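Local coordinates for protein nucleoporin NUP170 (Chaetomium thermophilum, PDB 5HAX) that probably serves as a structural scaffold nucleoporin of the nuclear pore complex, joining an N-terminal beta-propeller to a helical C-terminal region, at residues Phe178-Gly190 against Leu230-Leu242. Residues are numbered along the deposited sequence; the frame is centred on the assembly and turned at random.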
loop_
_atom_site.group_PDB
_atom_site.type_symbol
_atom_site.label_atom_id
_atom_site.label_comp_id
_atom_site.label_asym_id
_atom_site.label_seq_id
_atom_site.Cartn_x
_atom_site.Cartn_y
_atom_site.Cartn_z
ATOM N N PHE A 178 -7.962 -17.332 15.037
ATOM C CA PHE A 178 -7.658 -16.020 14.482
ATOM C C PHE A 178 -6.888 -15.216 15.517
ATOM O O PHE A 178 -7.329 -15.091 16.663
ATOM C CB PHE A 178 -8.943 -15.287 14.077
ATOM C CG PHE A 178 -9.888 -16.131 13.267
ATOM C CD1 PHE A 178 -9.607 -16.430 11.944
ATOM C CD2 PHE A 178 -11.053 -16.628 13.830
ATOM C CE1 PHE A 178 -10.471 -17.212 11.195
ATOM C CE2 PHE A 178 -11.923 -17.407 13.088
ATOM C CZ PHE A 178 -11.632 -17.701 11.769
ATOM N N ILE A 179 -5.735 -14.687 15.110
ATOM C CA ILE A 179 -4.895 -13.847 15.954
ATOM C C ILE A 179 -4.548 -12.597 15.160
ATOM O O ILE A 179 -4.117 -12.693 14.005
ATOM C CB ILE A 179 -3.605 -14.570 16.390
ATOM C CG1 ILE A 179 -3.922 -15.932 17.012
ATOM C CG2 ILE A 179 -2.811 -13.699 17.364
ATOM C CD1 ILE A 179 -2.703 -16.818 17.179
ATOM N N VAL A 180 -4.735 -11.429 15.774
ATOM C CA VAL A 180 -4.385 -10.159 15.149
ATOM C C VAL A 180 -3.657 -9.296 16.168
ATOM O O VAL A 180 -3.875 -9.408 17.378
ATOM C CB VAL A 180 -5.627 -9.418 14.598
ATOM C CG1 VAL A 180 -6.258 -10.218 13.470
ATOM C CG2 VAL A 180 -6.637 -9.147 15.708
ATOM N N GLY A 181 -2.783 -8.434 15.663
ATOM C CA GLY A 181 -2.009 -7.549 16.508
ATOM C C GLY A 181 -2.165 -6.105 16.084
ATOM O O GLY A 181 -2.345 -5.796 14.906
ATOM N N THR A 182 -2.095 -5.217 17.072
ATOM C CA THR A 182 -2.156 -3.785 16.826
ATOM C C THR A 182 -0.753 -3.198 16.714
ATOM O O THR A 182 0.252 -3.836 17.039
ATOM C CB THR A 182 -2.918 -3.064 17.939
ATOM O OG1 THR A 182 -2.142 -3.083 19.143
ATOM C CG2 THR A 182 -4.274 -3.714 18.189
ATOM N N LYS A 183 -0.703 -1.948 16.251
ATOM C CA LYS A 183 0.559 -1.225 16.135
ATOM C C LYS A 183 1.320 -1.198 17.454
ATOM O O LYS A 183 2.556 -1.225 17.459
ATOM C CB LYS A 183 0.279 0.199 15.659
ATOM C CG LYS A 183 1.479 0.931 15.094
ATOM C CD LYS A 183 1.091 2.296 14.530
ATOM C CE LYS A 183 0.587 3.249 15.610
ATOM N NZ LYS A 183 -0.884 3.148 15.857
ATOM N N ASP A 184 0.605 -1.156 18.578
ATOM C CA ASP A 184 1.204 -1.044 19.901
ATOM C C ASP A 184 1.492 -2.396 20.546
ATOM O O ASP A 184 1.903 -2.434 21.709
ATOM C CB ASP A 184 0.290 -0.227 20.820
ATOM C CG ASP A 184 0.034 1.174 20.296
ATOM O OD1 ASP A 184 0.972 1.785 19.742
ATOM O OD2 ASP A 184 -1.108 1.661 20.436
ATOM N N GLY A 185 1.275 -3.496 19.832
ATOM C CA GLY A 185 1.585 -4.812 20.351
ATOM C C GLY A 185 0.456 -5.517 21.072
ATOM O O GLY A 185 0.693 -6.581 21.659
ATOM N N ARG A 186 -0.755 -4.967 21.061
ATOM C CA ARG A 186 -1.887 -5.655 21.666
ATOM C C ARG A 186 -2.263 -6.873 20.830
ATOM O O ARG A 186 -2.273 -6.812 19.599
ATOM C CB ARG A 186 -3.083 -4.711 21.796
ATOM C CG ARG A 186 -2.817 -3.487 22.656
ATOM C CD ARG A 186 -4.067 -2.634 22.821
ATOM N NE ARG A 186 -5.056 -3.271 23.685
ATOM C CZ ARG A 186 -6.199 -2.704 24.065
ATOM N NH1 ARG A 186 -6.508 -1.481 23.658
ATOM N NH2 ARG A 186 -7.036 -3.361 24.856
ATOM N N ILE A 187 -2.577 -7.978 21.505
ATOM C CA ILE A 187 -2.840 -9.267 20.863
ATOM C C ILE A 187 -4.277 -9.674 21.169
ATOM O O ILE A 187 -4.636 -9.863 22.337
ATOM C CB ILE A 187 -1.856 -10.347 21.346
ATOM C CG1 ILE A 187 -0.414 -9.943 21.014
ATOM C CG2 ILE A 187 -2.191 -11.695 20.719
ATOM C CD1 ILE A 187 0.633 -10.837 21.651
ATOM N N PHE A 188 -5.087 -9.834 20.121
ATOM C CA PHE A 188 -6.484 -10.233 20.243
ATOM C C PHE A 188 -6.708 -11.606 19.614
ATOM O O PHE A 188 -6.087 -11.950 18.603
ATOM C CB PHE A 188 -7.408 -9.205 19.582
ATOM C CG PHE A 188 -7.410 -7.860 20.257
ATOM C CD1 PHE A 188 -8.074 -7.673 21.456
ATOM C CD2 PHE A 188 -6.755 -6.781 19.686
ATOM C CE1 PHE A 188 -8.081 -6.436 22.078
ATOM C CE2 PHE A 188 -6.758 -5.541 20.302
ATOM C CZ PHE A 188 -7.424 -5.369 21.500
ATOM N N LEU A 189 -7.621 -12.382 20.212
ATOM C CA LEU A 189 -7.860 -13.769 19.826
ATOM C C LEU A 189 -9.348 -14.035 19.630
ATOM O O LEU A 189 -10.197 -13.461 20.318
ATOM C CB LEU A 189 -7.338 -14.750 20.885
ATOM C CG LEU A 189 -5.930 -14.548 21.439
ATOM C CD1 LEU A 189 -5.714 -15.508 22.597
ATOM C CD2 LEU A 189 -4.875 -14.756 20.366
ATOM N N GLY A 190 -9.647 -14.943 18.700
ATOM C CA GLY A 190 -10.999 -15.408 18.434
ATOM C C GLY A 190 -10.932 -16.746 17.730
ATOM O O GLY A 190 -9.867 -17.182 17.289
ATOM N N LEU A 230 -16.776 -17.160 14.820
ATOM C CA LEU A 230 -16.118 -16.151 14.002
ATOM C C LEU A 230 -15.511 -16.744 12.737
ATOM O O LEU A 230 -15.084 -17.902 12.704
ATOM C CB LEU A 230 -15.024 -15.434 14.797
ATOM C CG LEU A 230 -15.500 -14.600 15.988
ATOM C CD1 LEU A 230 -14.334 -13.831 16.578
ATOM C CD2 LEU A 230 -16.625 -13.644 15.599
ATOM N N ARG A 231 -15.486 -15.916 11.690
ATOM C CA ARG A 231 -14.788 -16.197 10.445
ATOM C C ARG A 231 -13.521 -15.368 10.273
ATOM O O ARG A 231 -12.713 -15.684 9.394
ATOM C CB ARG A 231 -15.716 -15.941 9.245
ATOM C CG ARG A 231 -16.544 -17.140 8.784
ATOM C CD ARG A 231 -17.597 -16.700 7.770
ATOM N NE ARG A 231 -17.620 -17.522 6.560
ATOM C CZ ARG A 231 -16.684 -17.492 5.615
ATOM N NH1 ARG A 231 -16.795 -18.269 4.544
ATOM N NH2 ARG A 231 -15.631 -16.695 5.741
ATOM N N GLY A 232 -13.329 -14.321 11.072
ATOM C CA GLY A 232 -12.122 -13.518 10.969
ATOM C C GLY A 232 -12.150 -12.348 11.932
ATOM O O GLY A 232 -13.212 -11.930 12.410
ATOM N N LEU A 233 -10.948 -11.840 12.215
ATOM C CA LEU A 233 -10.727 -10.634 13.004
ATOM C C LEU A 233 -9.927 -9.632 12.180
ATOM O O LEU A 233 -9.052 -10.017 11.401
ATOM C CB LEU A 233 -9.961 -10.934 14.308
ATOM C CG LEU A 233 -10.682 -11.622 15.468
ATOM C CD1 LEU A 233 -9.740 -11.722 16.657
ATOM C CD2 LEU A 233 -11.944 -10.874 15.858
ATOM N N TYR A 234 -10.220 -8.341 12.366
ATOM C CA TYR A 234 -9.623 -7.286 11.548
ATOM C C TYR A 234 -9.382 -6.034 12.385
ATOM O O TYR A 234 -10.273 -5.594 13.116
ATOM C CB TYR A 234 -10.529 -6.957 10.353
ATOM C CG TYR A 234 -11.093 -8.183 9.661
ATOM C CD1 TYR A 234 -12.250 -8.792 10.127
ATOM C CD2 TYR A 234 -10.467 -8.731 8.548
ATOM C CE1 TYR A 234 -12.767 -9.911 9.507
ATOM C CE2 TYR A 234 -10.978 -9.851 7.920
ATOM C CZ TYR A 234 -12.130 -10.435 8.405
ATOM O OH TYR A 234 -12.652 -11.549 7.792
ATOM N N VAL A 235 -8.188 -5.450 12.252
ATOM C CA VAL A 235 -7.752 -4.307 13.055
ATOM C C VAL A 235 -7.664 -3.069 12.171
ATOM O O VAL A 235 -7.265 -3.153 11.003
ATOM C CB VAL A 235 -6.385 -4.581 13.720
ATOM C CG1 VAL A 235 -5.868 -3.334 14.440
ATOM C CG2 VAL A 235 -6.480 -5.753 14.680
ATOM N N ASP A 236 -8.020 -1.914 12.738
ATOM C CA ASP A 236 -7.763 -0.612 12.120
ATOM C C ASP A 236 -7.168 0.306 13.185
ATOM O O ASP A 236 -7.901 0.905 13.981
ATOM C CB ASP A 236 -9.028 -0.012 11.513
ATOM C CG ASP A 236 -8.762 1.309 10.804
ATOM O OD1 ASP A 236 -7.576 1.672 10.643
ATOM O OD2 ASP A 236 -9.736 1.978 10.398
ATOM N N ASP A 237 -5.837 0.423 13.179
ATOM C CA ASP A 237 -5.139 1.234 14.173
ATOM C C ASP A 237 -5.475 2.714 14.045
ATOM O O ASP A 237 -5.498 3.427 15.053
ATOM C CB ASP A 237 -3.629 1.036 14.041
ATOM C CG ASP A 237 -3.182 -0.357 14.440
ATOM O OD1 ASP A 237 -3.596 -0.835 15.516
ATOM O OD2 ASP A 237 -2.414 -0.977 13.675
ATOM N N THR A 238 -5.732 3.196 12.827
ATOM C CA THR A 238 -5.991 4.618 12.624
ATOM C C THR A 238 -7.266 5.076 13.318
ATOM O O THR A 238 -7.432 6.278 13.554
ATOM C CB THR A 238 -6.084 4.939 11.129
ATOM O OG1 THR A 238 -7.276 4.361 10.578
ATOM C CG2 THR A 238 -4.864 4.407 10.381
ATOM N N ARG A 239 -8.169 4.148 13.641
ATOM C CA ARG A 239 -9.404 4.460 14.348
ATOM C C ARG A 239 -9.498 3.765 15.697
ATOM O O ARG A 239 -10.511 3.926 16.389
ATOM C CB ARG A 239 -10.615 4.069 13.491
ATOM C CG ARG A 239 -10.565 4.574 12.057
ATOM C CD ARG A 239 -11.810 4.149 11.306
ATOM N NE ARG A 239 -11.644 4.196 9.854
ATOM C CZ ARG A 239 -12.080 5.175 9.067
ATOM N NH1 ARG A 239 -11.879 5.102 7.759
ATOM N NH2 ARG A 239 -12.716 6.226 9.573
ATOM N N ASN A 240 -8.472 3.006 16.092
ATOM C CA ASN A 240 -8.491 2.219 17.327
ATOM C C ASN A 240 -9.689 1.270 17.364
ATOM O O ASN A 240 -10.306 1.059 18.410
ATOM C CB ASN A 240 -8.478 3.125 18.560
ATOM C CG ASN A 240 -7.181 3.897 18.701
ATOM O OD1 ASN A 240 -6.118 3.429 18.294
ATOM N ND2 ASN A 240 -7.263 5.085 19.283
ATOM N N LEU A 241 -10.011 0.679 16.216
ATOM C CA LEU A 241 -11.144 -0.224 16.096
ATOM C C LEU A 241 -10.681 -1.651 15.838
ATOM O O LEU A 241 -9.582 -1.900 15.333
ATOM C CB LEU A 241 -12.087 0.218 14.971
ATOM C CG LEU A 241 -12.780 1.570 15.145
ATOM C CD1 LEU A 241 -13.660 1.861 13.941
ATOM C CD2 LEU A 241 -13.597 1.609 16.431
ATOM N N LEU A 242 -11.553 -2.586 16.211
ATOM C CA LEU A 242 -11.395 -4.008 15.946
ATOM C C LEU A 242 -12.728 -4.528 15.432
ATOM O O LEU A 242 -13.772 -4.239 16.026
ATOM C CB LEU A 242 -10.970 -4.754 17.218
ATOM C CG LEU A 242 -10.778 -6.269 17.142
ATOM C CD1 LEU A 242 -9.570 -6.627 16.294
ATOM C CD2 LEU A 242 -10.635 -6.843 18.542
HETATM O O HOH W 1 -1.987 -3.664 13.313
#
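The carboxylate of D237 is gripped on both oxygens. K183 N donates to D237 OD1 at 3.2 Å, nearly straight (169°), but from above the carboxylate plane. A water donates to D237 OD2 (2.7 Å) and also to G181 O, bridging the two segments. K183 N lies in the type I turn T182-G185, so the bond ties the hairpin turn to the other segment. T182 OG1 accepts from R186 N within the turn.

Further along, the contact is apolar. V180 CG2 meets V235 CG2 at 3.5 Å, while L242 CD2 makes a CH-pi contact over one face of the F188 ring. L233 CD1 reaches the backbone of L189 and G190.

At the far end, G232 CA makes a CH-pi contact with the F178 ring face, 4.0 Å from its centroid. F178 CG is anti to its carbonyl carbon (chi1 -48°), which puts the ring over G232, its CE2 edge 3.2 Å from L230 O. With an alanine here the ring is gone, and G232 CA would probably lose its CH-pi partner and L230 its neighbour CE2.

Strands 178-181 and 232-236 are nearly parallel in N-to-C direction (4°), their axes 6.7 Å apart. They belong to the first strands of successive four-stranded antiparallel sheets, packed face to face, consistent with the inner strands of neighbouring beta-propeller blades.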